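Local coordinates for A rubisco-like protein (Burkholderia fungorum, PDB 3NWR) that is of undetermined function but belongs to the rubisco-like proteins, relatives of the rubisco large chain with a TIM-barrel catalytic domain, and is probably a lyase, at residues 103-107 and 138-142; 176-180 and 210-215; 231-237 and 256-261; 270-274 and 308-314; 317-321 and 332-336. All coordinates share one frame. Numbering follows the deposited sequence.

Four of the five contacts belong to the TIM-barrel domain; contact 1 instead ties the loop ahead of helix 107-114 to residues 138-142, at helix 136-139, and it touches contact 4 through Arg139 and Leu107. Contact 3 pairs neighbouring barrel strands by backbone hydrogen bonds, and contact 2, packed on it through Val215 and Phe234, joins two outer helices by small side chains. Contacts 4 and 5 adjoin in sequence yet differ: a buried salt bridge holds the first, whereas the second, nearest the centre of the chain, is mainly apolar and has no hydrogen bond across it. Exposed residues take part only in contacts 1 and 2. Contacts 1 and 3 meet across the dimer, Asn106 bonding Thr237 of the second subunit.

Contact 1. Residues 103-107 and 138-142; sequences IDANL and YRARF
Neither segment is regular along its length. Residues 103-107 form a loop in which Asp104 has positive phi (52°) and Ala105 centres an inverse gamma turn, its Asn106 N to Asp104 O bond weak at 2.9 Å; Asn106 then takes the N-cap position of helix 107-114. Residues 138-142 begin helical, and a type I turn spans Arg139 to Phe142; Ala105 and Arg141 are the closest pair, CA to CA 5.9 Å. The contact thus joins the loop between strand 89-99 and helix 107-114, in the rubisco N-terminal region, to the chain at helix 136-139, beside the dimer interface, where Asn106 ND2 bonds Thr237 O of the second subunit. Tyr138, chi1 t, donates from OH to Asp104 O at 2.7 Å. A salt bridge links Arg141 NH2 to Asp104 OD1 at 2.8 Å. Phe142, chi1 m, turns one ring face to Ala105 CB, which lies 4.1 Å from Phe142 CZ. Leu107 CB is 3.9 Å from Phe142 CE1. One water donates to Ala105 O (2.8 Å) and Arg141 O (2.9 Å).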
# COMPACT_ATOMS: atom_id res chain seq x y z
N ILE A 103 -10.94 11.75 12.97
CA ILE A 103 -10.44 10.42 12.64
C ILE A 103 -10.84 9.37 13.68
O ILE A 103 -11.17 8.23 13.35
CB ILE A 103 -8.89 10.43 12.54
CG1 ILE A 103 -8.41 11.66 11.76
CG2 ILE A 103 -8.37 9.13 11.93
CD1 ILE A 103 -6.89 11.84 11.77
N ASP A 104 -10.79 9.76 14.95
CA ASP A 104 -10.80 8.80 16.04
C ASP A 104 -9.73 7.72 15.85
O ASP A 104 -8.77 7.94 15.10
CB ASP A 104 -12.20 8.23 16.29
CG ASP A 104 -12.88 8.89 17.48
OD1 ASP A 104 -12.20 9.67 18.19
OD2 ASP A 104 -14.08 8.66 17.70
N ALA A 105 -9.85 6.59 16.53
CA ALA A 105 -8.75 5.61 16.56
C ALA A 105 -8.84 4.61 15.41
O ALA A 105 -8.83 3.41 15.62
CB ALA A 105 -8.71 4.88 17.90
N ASN A 106 -8.91 5.15 14.21
CA ASN A 106 -9.14 4.39 13.00
C ASN A 106 -7.87 4.44 12.15
O ASN A 106 -7.61 5.44 11.47
CB ASN A 106 -10.32 5.03 12.25
CG ASN A 106 -10.81 4.19 11.08
OD1 ASN A 106 -10.04 3.87 10.17
ND2 ASN A 106 -12.09 3.84 11.08
N LEU A 107 -7.09 3.36 12.20
CA LEU A 107 -5.77 3.34 11.58
C LEU A 107 -5.80 3.53 10.06
O LEU A 107 -5.10 4.40 9.54
CB LEU A 107 -5.00 2.08 11.98
CG LEU A 107 -3.55 1.98 11.49
CD1 LEU A 107 -2.76 3.27 11.75
CD2 LEU A 107 -2.86 0.79 12.16
N TYR A 138 -3.53 9.48 22.27
CA TYR A 138 -4.07 8.97 21.01
C TYR A 138 -3.39 7.65 20.63
O TYR A 138 -4.05 6.67 20.27
CB TYR A 138 -3.89 10.02 19.92
CG TYR A 138 -4.53 9.69 18.58
CD1 TYR A 138 -5.90 9.47 18.47
CD2 TYR A 138 -3.76 9.66 17.42
CE1 TYR A 138 -6.48 9.19 17.23
CE2 TYR A 138 -4.33 9.38 16.19
CZ TYR A 138 -5.69 9.15 16.10
OH TYR A 138 -6.26 8.88 14.87
N ARG A 139 -2.07 7.63 20.72
CA ARG A 139 -1.31 6.40 20.42
C ARG A 139 -1.83 5.21 21.23
O ARG A 139 -1.90 4.08 20.74
CB ARG A 139 0.18 6.63 20.70
CG ARG A 139 1.12 5.56 20.16
CD ARG A 139 1.36 4.43 21.17
NE ARG A 139 2.14 3.35 20.57
CZ ARG A 139 1.60 2.35 19.87
NH1 ARG A 139 0.28 2.29 19.71
NH2 ARG A 139 2.37 1.41 19.34
N ALA A 140 -2.20 5.48 22.48
CA ALA A 140 -2.71 4.45 23.37
C ALA A 140 -3.99 3.78 22.89
O ALA A 140 -4.34 2.70 23.36
CB ALA A 140 -2.92 5.05 24.78
N ARG A 141 -4.69 4.41 21.95
CA ARG A 141 -5.97 3.89 21.48
C ARG A 141 -5.77 2.91 20.33
O ARG A 141 -6.73 2.34 19.82
CB ARG A 141 -6.89 5.04 21.06
CG ARG A 141 -7.23 5.97 22.22
CD ARG A 141 -7.81 7.29 21.74
NE ARG A 141 -9.10 7.13 21.08
CZ ARG A 141 -9.73 8.10 20.41
NH1 ARG A 141 -9.19 9.31 20.30
NH2 ARG A 141 -10.90 7.85 19.84
N PHE A 142 -4.51 2.70 19.94
CA PHE A 142 -4.18 1.70 18.94
C PHE A 142 -3.53 0.50 19.62
O PHE A 142 -3.81 0.22 20.78
CB PHE A 142 -3.30 2.32 17.85
CG PHE A 142 -3.98 3.45 17.12
CD1 PHE A 142 -4.64 3.22 15.92
CD2 PHE A 142 -3.97 4.74 17.64
CE1 PHE A 142 -5.27 4.27 15.24
CE2 PHE A 142 -4.60 5.79 16.97
CZ PHE A 142 -5.25 5.56 15.76
O HOH W 1 -7.58 1.43 17.23

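Contact 2. Residues 176-180 and 210-215; sequences AAETA and ERVRAV
Two helices on the outside of the TIM barrel, 176-189 and 208-226, pack here side by side. The short segments run roughly the same way, their axes 8.3 Å apart and crossing at -37°, with Ala176 CA 4.5 Å from Arg211 CA and Ala180 CA 4.3 Å from Val215 CA. Alanines permit this close approach. Ala176 CB rests 3.8 Å from Glu210 O and 3.9 Å from Glu210 CB, and one turn on Ala180 CB meets Ala214 O at 3.5 Å and Ala214 CB at 3.8 Å. Methyl and methylene groups of larger side chains meet on the barrel side: Thr179 (chi1 m) places CG2 3.8 Å from Val215 CG2 (chi1 t) and 4.1 Å from Arg211 CG, while Val215 also packs on Phe234 of strand 233-235. No direct hydrogen bond crosses. The polar ends turn elsewhere, Arg211 to a salt bridge with Asp196 and Thr179 OG1 to Ser175 O. A single water bridges the helices, accepting from Ala176 N at 2.9 Å and donating to Glu210 OE1 at 3.2 Å.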
# COMPACT_ATOMS: atom_id res chain seq x y z
N ALA A 176 8.43 -29.22 2.06
CA ALA A 176 8.36 -29.04 3.51
C ALA A 176 9.50 -29.79 4.18
O ALA A 176 10.16 -29.26 5.07
CB ALA A 176 7.01 -29.49 4.06
N ALA A 177 9.75 -31.03 3.75
CA ALA A 177 10.83 -31.83 4.31
C ALA A 177 12.19 -31.20 4.06
O ALA A 177 13.04 -31.17 4.96
CB ALA A 177 10.79 -33.26 3.75
N GLU A 178 12.40 -30.71 2.85
CA GLU A 178 13.68 -30.08 2.52
C GLU A 178 13.89 -28.81 3.35
O GLU A 178 15.00 -28.53 3.80
CB GLU A 178 13.75 -29.76 1.02
CG GLU A 178 13.92 -31.00 0.14
CD GLU A 178 13.76 -30.69 -1.34
OE1 GLU A 178 13.04 -29.73 -1.68
OE2 GLU A 178 14.35 -31.42 -2.17
N THR A 179 12.81 -28.07 3.57
CA THR A 179 12.90 -26.84 4.37
C THR A 179 13.28 -27.18 5.80
O THR A 179 14.16 -26.55 6.40
CB THR A 179 11.57 -26.09 4.36
OG1 THR A 179 11.19 -25.80 3.01
CG2 THR A 179 11.68 -24.77 5.14
N ALA A 180 12.61 -28.19 6.36
CA ALA A 180 12.90 -28.64 7.71
C ALA A 180 14.34 -29.10 7.88
O ALA A 180 14.99 -28.77 8.87
CB ALA A 180 11.93 -29.75 8.11
N GLU A 210 2.02 -27.89 6.27
CA GLU A 210 3.07 -28.91 6.26
C GLU A 210 4.42 -28.32 6.65
O GLU A 210 5.18 -28.95 7.38
CB GLU A 210 3.21 -29.53 4.87
CG GLU A 210 1.98 -30.24 4.35
CD GLU A 210 2.20 -30.79 2.95
OE1 GLU A 210 3.36 -31.11 2.61
OE2 GLU A 210 1.21 -30.89 2.19
N ARG A 211 4.71 -27.13 6.16
CA ARG A 211 6.00 -26.51 6.43
C ARG A 211 6.16 -26.19 7.91
O ARG A 211 7.22 -26.46 8.49
CB ARG A 211 6.17 -25.25 5.57
CG ARG A 211 7.58 -24.69 5.57
CD ARG A 211 7.76 -23.59 4.53
NE ARG A 211 7.26 -22.29 4.98
CZ ARG A 211 6.12 -21.74 4.57
NH1 ARG A 211 5.32 -22.38 3.72
NH2 ARG A 211 5.77 -20.54 5.03
N VAL A 212 5.13 -25.63 8.53
CA VAL A 212 5.19 -25.30 9.95
C VAL A 212 5.39 -26.56 10.79
O VAL A 212 6.24 -26.59 11.67
CB VAL A 212 3.93 -24.55 10.44
CG1 VAL A 212 3.92 -24.44 11.96
CG2 VAL A 212 3.85 -23.16 9.80
N ARG A 213 4.60 -27.59 10.51
CA ARG A 213 4.74 -28.84 11.26
C ARG A 213 6.13 -29.48 11.12
O ARG A 213 6.74 -29.88 12.11
CB ARG A 213 3.64 -29.83 10.85
CG ARG A 213 2.24 -29.37 11.18
CD ARG A 213 1.24 -30.45 10.79
NE ARG A 213 -0.08 -30.18 11.36
CZ ARG A 213 -1.09 -29.64 10.69
NH1 ARG A 213 -0.93 -29.32 9.42
NH2 ARG A 213 -2.25 -29.43 11.29
N ALA A 214 6.64 -29.56 9.89
CA ALA A 214 7.95 -30.19 9.68
C ALA A 214 9.07 -29.37 10.30
O ALA A 214 9.94 -29.91 10.98
CB ALA A 214 8.21 -30.40 8.20
N VAL A 215 9.05 -28.07 10.05
CA VAL A 215 10.09 -27.20 10.59
C VAL A 215 10.10 -27.17 12.12
O VAL A 215 11.17 -27.25 12.74
CB VAL A 215 9.98 -25.76 10.02
CG1 VAL A 215 10.88 -24.81 10.77
CG2 VAL A 215 10.30 -25.75 8.53
O HOH W 2 5.96 -30.26 0.92

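Contact 3. Residues 231-237 and 256-261; sequences MVAFNIT and SCVMAS
Strands 233-235 and 257-261 run parallel in N-to-C sense, their short axes 4.2 Å apart and twisted by -41°. Phe234 pairs with Val258 and Asn235 with Met259; Met259 N donates to Phe234 O at 2.8 Å and Ile236 N to Met259 O at 3.0 Å. On one sheet face, Ala233 CB lies 3.6 Å from Cys257 SG (chi1 t) and 4.0 Å from Met259 CB, and the all-trans Met259 extends until CE is 4.0 Å from Asn235 CG. Met231, chi1 and chi2 t, reaches Cys257 CB with CG at 3.6 Å. On the face of Phe234 and Val258 (both chi1 m), Ile236, chi1 p, brings CD1 to 3.6 Å from Val258 CB. Asn235, chi1 t, makes an Asx turn, OD1 accepting from Thr237 N (3.2 Å), and OD1 also accepts from Thr237 OG1 (2.6 Å); the m rotamer of Thr237 lets OG1 accept from Ser261 N at 2.8 Å. Helix 240-252 connects the strands and packs on Phe234, Ile236 and Val258, completing a beta-alpha-beta crossover of the TIM barrel.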
# COMPACT_ATOMS: atom_id res chain seq x y z
N MET A 231 14.15 -18.80 17.01
CA MET A 231 12.89 -18.20 16.58
C MET A 231 12.75 -18.31 15.06
O MET A 231 13.61 -17.85 14.31
CB MET A 231 12.84 -16.74 17.00
CG MET A 231 11.63 -15.99 16.45
SD MET A 231 11.48 -14.31 17.09
CE MET A 231 11.16 -14.62 18.83
N VAL A 232 11.65 -18.92 14.61
CA VAL A 232 11.38 -19.02 13.19
C VAL A 232 10.20 -18.12 12.84
O VAL A 232 9.10 -18.27 13.39
CB VAL A 232 11.07 -20.47 12.75
CG1 VAL A 232 10.73 -20.51 11.25
CG2 VAL A 232 12.26 -21.38 13.05
N ALA A 233 10.46 -17.16 11.96
CA ALA A 233 9.40 -16.29 11.48
C ALA A 233 8.77 -16.95 10.26
O ALA A 233 9.28 -16.85 9.15
CB ALA A 233 9.95 -14.91 11.13
N PHE A 234 7.67 -17.66 10.49
CA PHE A 234 6.92 -18.27 9.40
C PHE A 234 6.11 -17.20 8.69
O PHE A 234 5.36 -16.46 9.33
CB PHE A 234 5.95 -19.33 9.94
CG PHE A 234 6.65 -20.53 10.50
CD1 PHE A 234 7.20 -21.47 9.65
CD2 PHE A 234 6.76 -20.71 11.87
CE1 PHE A 234 7.85 -22.60 10.16
CE2 PHE A 234 7.42 -21.83 12.39
CZ PHE A 234 7.97 -22.77 11.53
N ASN A 235 6.26 -17.13 7.37
CA ASN A 235 5.49 -16.18 6.58
C ASN A 235 4.05 -16.66 6.39
O ASN A 235 3.78 -17.55 5.57
CB ASN A 235 6.17 -15.94 5.23
CG ASN A 235 5.47 -14.86 4.43
OD1 ASN A 235 4.60 -14.16 4.94
ND2 ASN A 235 5.87 -14.71 3.16
N ILE A 236 3.14 -16.06 7.14
CA ILE A 236 1.74 -16.48 7.10
C ILE A 236 0.88 -15.56 6.25
O ILE A 236 -0.34 -15.73 6.20
CB ILE A 236 1.12 -16.57 8.51
CG1 ILE A 236 1.08 -15.18 9.16
CG2 ILE A 236 1.89 -17.58 9.38
CD1 ILE A 236 0.25 -15.12 10.45
N THR A 237 1.52 -14.60 5.58
CA THR A 237 0.82 -13.67 4.68
C THR A 237 -0.26 -14.39 3.87
O THR A 237 0.05 -15.36 3.16
CB THR A 237 1.80 -13.02 3.69
OG1 THR A 237 2.82 -12.32 4.41
CG2 THR A 237 1.06 -12.04 2.76
N SER A 256 6.99 -19.19 17.95
CA SER A 256 7.02 -17.96 18.73
C SER A 256 6.82 -16.72 17.88
O SER A 256 6.70 -15.62 18.42
CB SER A 256 8.36 -17.84 19.46
OG SER A 256 9.44 -17.82 18.53
N CYS A 257 6.75 -16.89 16.57
CA CYS A 257 6.79 -15.75 15.68
C CYS A 257 6.07 -16.03 14.36
O CYS A 257 6.18 -17.14 13.82
CB CYS A 257 8.26 -15.38 15.40
SG CYS A 257 8.52 -13.95 14.32
N VAL A 258 5.34 -15.03 13.87
CA VAL A 258 4.81 -15.05 12.51
C VAL A 258 5.24 -13.78 11.77
O VAL A 258 5.37 -12.71 12.37
CB VAL A 258 3.28 -15.18 12.47
CG1 VAL A 258 2.86 -16.56 12.97
CG2 VAL A 258 2.63 -14.09 13.30
N MET A 259 5.47 -13.93 10.47
CA MET A 259 5.87 -12.83 9.60
C MET A 259 4.71 -12.52 8.66
O MET A 259 3.97 -13.41 8.27
CB MET A 259 7.09 -13.28 8.79
CG MET A 259 7.35 -12.52 7.51
SD MET A 259 8.78 -13.32 6.72
CE MET A 259 8.66 -12.62 5.08
N ALA A 260 4.56 -11.25 8.31
CA ALA A 260 3.52 -10.82 7.37
C ALA A 260 4.05 -9.71 6.46
O ALA A 260 4.79 -8.84 6.92
CB ALA A 260 2.26 -10.35 8.11
N SER A 261 3.67 -9.76 5.19
CA SER A 261 3.98 -8.69 4.24
C SER A 261 2.99 -7.57 4.48
O SER A 261 1.91 -7.53 3.90
CB SER A 261 3.89 -9.21 2.81
OG SER A 261 4.91 -10.16 2.58
O HOH W 3 7.78 -19.69 15.16
O HOH W 4 4.26 -12.67 1.43

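Contact 4. Residues 270-274 and 308-314; sequences IQSLR and WRLSGVD
Within the TIM-barrel domain, helix 267-276 packs here against the turn that leads from helix 301-309 to strand 315-319. Residues 270-274 are helical throughout. A type I turn spans Arg309 to Gly312, with Ser311 N bonded to Trp308 O and Gly312 N to Arg309 O, both at 3.0 Å. The backbones come closest at Gln271 and Ser311, CA to CA 4.5 Å. Ser311, chi1 p, also donates from OG to Trp308 O at 2.7 Å. Gly312 has phi 94°, and a CB there would clash with Arg274 CD. Ile270 (chi1 and chi2 m) sets CG1 3.7 Å from Trp308 CZ3, at the indole edge, and CG2 4.1 Å from Val313 CG1. The buried charge of Arg274 (chi1 t, chi2 p, chi3 m) is well met: NH2 donates to Leu279 O and Thr277 O, while NH1 serves the 308-314 segment. Asp314 (chi1 m) accepts at OD2 also from Leu281 N of strand 280-284, and at OD1 from His147 N and Gly148 N. Ser311 O, covered by Arg274 CB at 3.3 Å, finds no hydrogen-bond partner. Arg274 NH1 itself divides between two acceptors, Gly312 O at 2.9 Å and the salt-bridged Asp314 OD2, likewise at 2.9 Å.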
# COMPACT_ATOMS: atom_id res chain seq x y z
N ILE A 270 -3.72 -6.39 9.72
CA ILE A 270 -2.68 -6.59 10.72
C ILE A 270 -3.14 -6.21 12.13
O ILE A 270 -2.82 -6.91 13.09
CB ILE A 270 -1.37 -5.87 10.34
CG1 ILE A 270 -0.82 -6.44 9.02
CG2 ILE A 270 -0.35 -5.99 11.47
CD1 ILE A 270 -0.52 -7.94 9.02
N GLN A 271 -3.90 -5.12 12.26
CA GLN A 271 -4.39 -4.74 13.58
C GLN A 271 -5.29 -5.84 14.14
O GLN A 271 -5.20 -6.18 15.33
CB GLN A 271 -5.09 -3.38 13.56
CG GLN A 271 -5.53 -2.96 14.95
CD GLN A 271 -6.09 -1.56 15.04
OE1 GLN A 271 -6.18 -0.83 14.04
NE2 GLN A 271 -6.48 -1.17 16.24
N SER A 272 -6.13 -6.42 13.30
CA SER A 272 -7.00 -7.50 13.75
C SER A 272 -6.19 -8.75 14.13
O SER A 272 -6.44 -9.36 15.17
CB SER A 272 -8.05 -7.84 12.70
OG SER A 272 -9.02 -6.80 12.64
N LEU A 273 -5.20 -9.10 13.31
CA LEU A 273 -4.35 -10.25 13.59
C LEU A 273 -3.62 -10.05 14.91
O LEU A 273 -3.49 -10.97 15.70
CB LEU A 273 -3.33 -10.44 12.48
CG LEU A 273 -2.25 -11.51 12.71
CD1 LEU A 273 -2.89 -12.90 12.81
CD2 LEU A 273 -1.25 -11.45 11.57
N ARG A 274 -3.15 -8.83 15.14
CA ARG A 274 -2.42 -8.50 16.37
C ARG A 274 -3.22 -8.82 17.61
O ARG A 274 -2.66 -9.27 18.63
CB ARG A 274 -2.05 -7.02 16.38
CG ARG A 274 -1.62 -6.47 17.75
CD ARG A 274 -0.15 -6.79 18.07
NE ARG A 274 0.07 -8.21 18.35
CZ ARG A 274 1.26 -8.78 18.54
NH1 ARG A 274 2.41 -8.07 18.50
NH2 ARG A 274 1.30 -10.08 18.80
N TRP A 308 2.64 2.00 10.89
CA TRP A 308 2.74 0.56 11.11
C TRP A 308 2.85 0.16 12.58
O TRP A 308 2.30 -0.85 13.00
CB TRP A 308 3.81 -0.08 10.21
CG TRP A 308 3.20 -0.31 8.88
CD1 TRP A 308 3.42 0.40 7.71
CD2 TRP A 308 2.17 -1.24 8.60
NE1 TRP A 308 2.59 -0.08 6.72
CE2 TRP A 308 1.82 -1.09 7.24
CE3 TRP A 308 1.52 -2.21 9.37
CZ2 TRP A 308 0.83 -1.88 6.64
CZ3 TRP A 308 0.55 -2.98 8.77
CH2 TRP A 308 0.21 -2.81 7.42
N ARG A 309 3.54 0.97 13.38
CA ARG A 309 3.66 0.64 14.79
C ARG A 309 2.31 0.71 15.51
O ARG A 309 2.10 0.01 16.50
CB ARG A 309 4.73 1.51 15.44
CG ARG A 309 6.12 0.98 15.15
CD ARG A 309 7.22 1.98 15.49
NE ARG A 309 7.30 2.26 16.92
CZ ARG A 309 8.22 3.05 17.46
NH1 ARG A 309 8.24 3.26 18.77
NH2 ARG A 309 9.13 3.63 16.67
N LEU A 310 1.39 1.51 14.99
CA LEU A 310 0.04 1.56 15.57
C LEU A 310 -0.72 0.25 15.41
O LEU A 310 -1.71 0.01 16.11
CB LEU A 310 -0.78 2.72 14.99
CG LEU A 310 -0.19 4.12 15.21
CD1 LEU A 310 -1.01 5.19 14.49
CD2 LEU A 310 -0.09 4.44 16.70
N SER A 311 -0.28 -0.62 14.49
CA SER A 311 -0.92 -1.93 14.34
C SER A 311 -0.36 -2.96 15.31
O SER A 311 -0.88 -4.08 15.42
CB SER A 311 -0.78 -2.46 12.91
OG SER A 311 0.55 -2.87 12.66
N GLY A 312 0.72 -2.61 16.01
CA GLY A 312 1.24 -3.48 17.05
C GLY A 312 2.35 -4.43 16.63
O GLY A 312 2.68 -5.37 17.38
N VAL A 313 2.93 -4.21 15.46
CA VAL A 313 4.06 -5.04 15.03
C VAL A 313 5.24 -4.95 16.01
O VAL A 313 5.41 -3.94 16.70
CB VAL A 313 4.54 -4.68 13.61
CG1 VAL A 313 3.41 -4.90 12.61
CG2 VAL A 313 5.03 -3.23 13.56
N ASP A 314 6.05 -6.01 16.06
CA ASP A 314 7.14 -6.10 17.03
C ASP A 314 8.50 -5.79 16.43
O ASP A 314 9.40 -5.33 17.14
CB ASP A 314 7.16 -7.51 17.62
CG ASP A 314 5.98 -7.78 18.50
OD1 ASP A 314 5.83 -7.05 19.50
OD2 ASP A 314 5.20 -8.71 18.20

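Contact 5. Residues 317-321 and 332-336; sequences HVHGL and VIESA
Val332 (chi1 t) covers residues 318-321 from the helix side, its CG2 lying 3.5 Å from Val318 O and 3.7 Å from Gly320 O, its CG1 4.2 Å from Val318 CG2 and 3.9 Å from Leu321 CD2. Strand segment 317-319 and helix segment 332-336 run nearly antiparallel, at 162° with axes 7.8 Å apart, and Val318 and Val332 are the nearest pair, CA to CA 5.6 Å. After Val318 the chain kinks: His319 has phi 61° and psi -147°, Gly320 is extended, and Leu321 (chi1 m, chi2 t) swings its tip back to the helix, where CD2 lies 3.8 Å from Ile333 CG1. Val318, chi1 m, points toward the helix, with CG1 3.9 Å from Ser335 CB and CG2 4.5 Å from Ala336 CB. The contact is mainly apolar, and no hydrogen bond crosses it; Ser335 OG turns back to Glu331 O in its own helix, and His319 ND1 hydrogen-bonds Gln327 OE1. Phe355 of the next strand packs on Val318, Val332 and Ala336. Strand 315-319, helix 329-340 and strand 352-355 form one beta-alpha-beta unit, the repeating element of the TIM barrel, with the helix covering the outside of its strands.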
# COMPACT_ATOMS: atom_id res chain seq x y z
N HIS A 317 11.75 -3.80 9.42
CA HIS A 317 12.95 -3.85 8.59
C HIS A 317 13.45 -2.47 8.22
O HIS A 317 12.66 -1.57 7.89
CB HIS A 317 12.66 -4.64 7.32
CG HIS A 317 12.77 -6.11 7.51
ND1 HIS A 317 13.86 -6.83 7.07
CD2 HIS A 317 11.95 -7.00 8.11
CE1 HIS A 317 13.70 -8.10 7.39
NE2 HIS A 317 12.55 -8.23 8.02
N VAL A 318 14.78 -2.32 8.24
CA VAL A 318 15.43 -1.05 7.91
C VAL A 318 16.46 -1.18 6.79
O VAL A 318 17.14 -0.21 6.46
CB VAL A 318 16.11 -0.43 9.14
CG1 VAL A 318 15.08 -0.18 10.24
CG2 VAL A 318 17.25 -1.31 9.67
N HIS A 319 16.52 -2.36 6.18
CA HIS A 319 17.55 -2.70 5.20
C HIS A 319 18.92 -2.62 5.87
O HIS A 319 19.01 -2.95 7.04
CB HIS A 319 17.34 -1.95 3.88
CG HIS A 319 16.14 -2.44 3.14
ND1 HIS A 319 15.80 -2.00 1.88
CD2 HIS A 319 15.20 -3.36 3.48
CE1 HIS A 319 14.70 -2.61 1.48
NE2 HIS A 319 14.32 -3.45 2.43
N GLY A 320 19.98 -2.22 5.17
CA GLY A 320 21.29 -2.40 5.79
C GLY A 320 22.38 -1.47 5.34
O GLY A 320 22.37 -0.98 4.21
N LEU A 321 23.34 -1.23 6.24
CA LEU A 321 24.51 -0.43 5.90
C LEU A 321 25.38 -1.18 4.90
O LEU A 321 25.59 -2.39 5.03
CB LEU A 321 25.30 -0.10 7.18
CG LEU A 321 24.48 0.70 8.19
CD1 LEU A 321 25.28 0.93 9.45
CD2 LEU A 321 23.98 2.02 7.59
N VAL A 332 19.12 4.24 6.22
CA VAL A 332 19.12 3.07 7.11
C VAL A 332 19.35 3.48 8.57
O VAL A 332 18.66 3.03 9.46
CB VAL A 332 20.20 2.05 6.70
CG1 VAL A 332 20.27 0.93 7.74
CG2 VAL A 332 19.93 1.52 5.29
N ILE A 333 20.33 4.36 8.80
CA ILE A 333 20.63 4.82 10.15
C ILE A 333 19.43 5.51 10.78
O ILE A 333 19.04 5.19 11.90
CB ILE A 333 21.84 5.76 10.15
CG1 ILE A 333 23.10 4.99 9.74
CG2 ILE A 333 22.03 6.38 11.53
CD1 ILE A 333 24.29 5.87 9.45
N GLU A 334 18.83 6.45 10.05
CA GLU A 334 17.69 7.19 10.59
C GLU A 334 16.51 6.25 10.86
O GLU A 334 15.80 6.41 11.86
CB GLU A 334 17.27 8.30 9.62
CG GLU A 334 16.07 9.11 10.11
CD GLU A 334 15.72 10.26 9.18
OE1 GLU A 334 16.56 10.62 8.33
OE2 GLU A 334 14.60 10.81 9.31
N SER A 335 16.33 5.27 9.98
CA SER A 335 15.20 4.34 10.12
C SER A 335 15.39 3.45 11.35
O SER A 335 14.44 3.22 12.11
CB SER A 335 15.04 3.51 8.84
OG SER A 335 14.73 4.35 7.73
N ALA A 336 16.61 2.99 11.57
CA ALA A 336 16.91 2.22 12.77
C ALA A 336 16.64 3.06 14.01
O ALA A 336 16.03 2.59 14.98
CB ALA A 336 18.36 1.75 12.75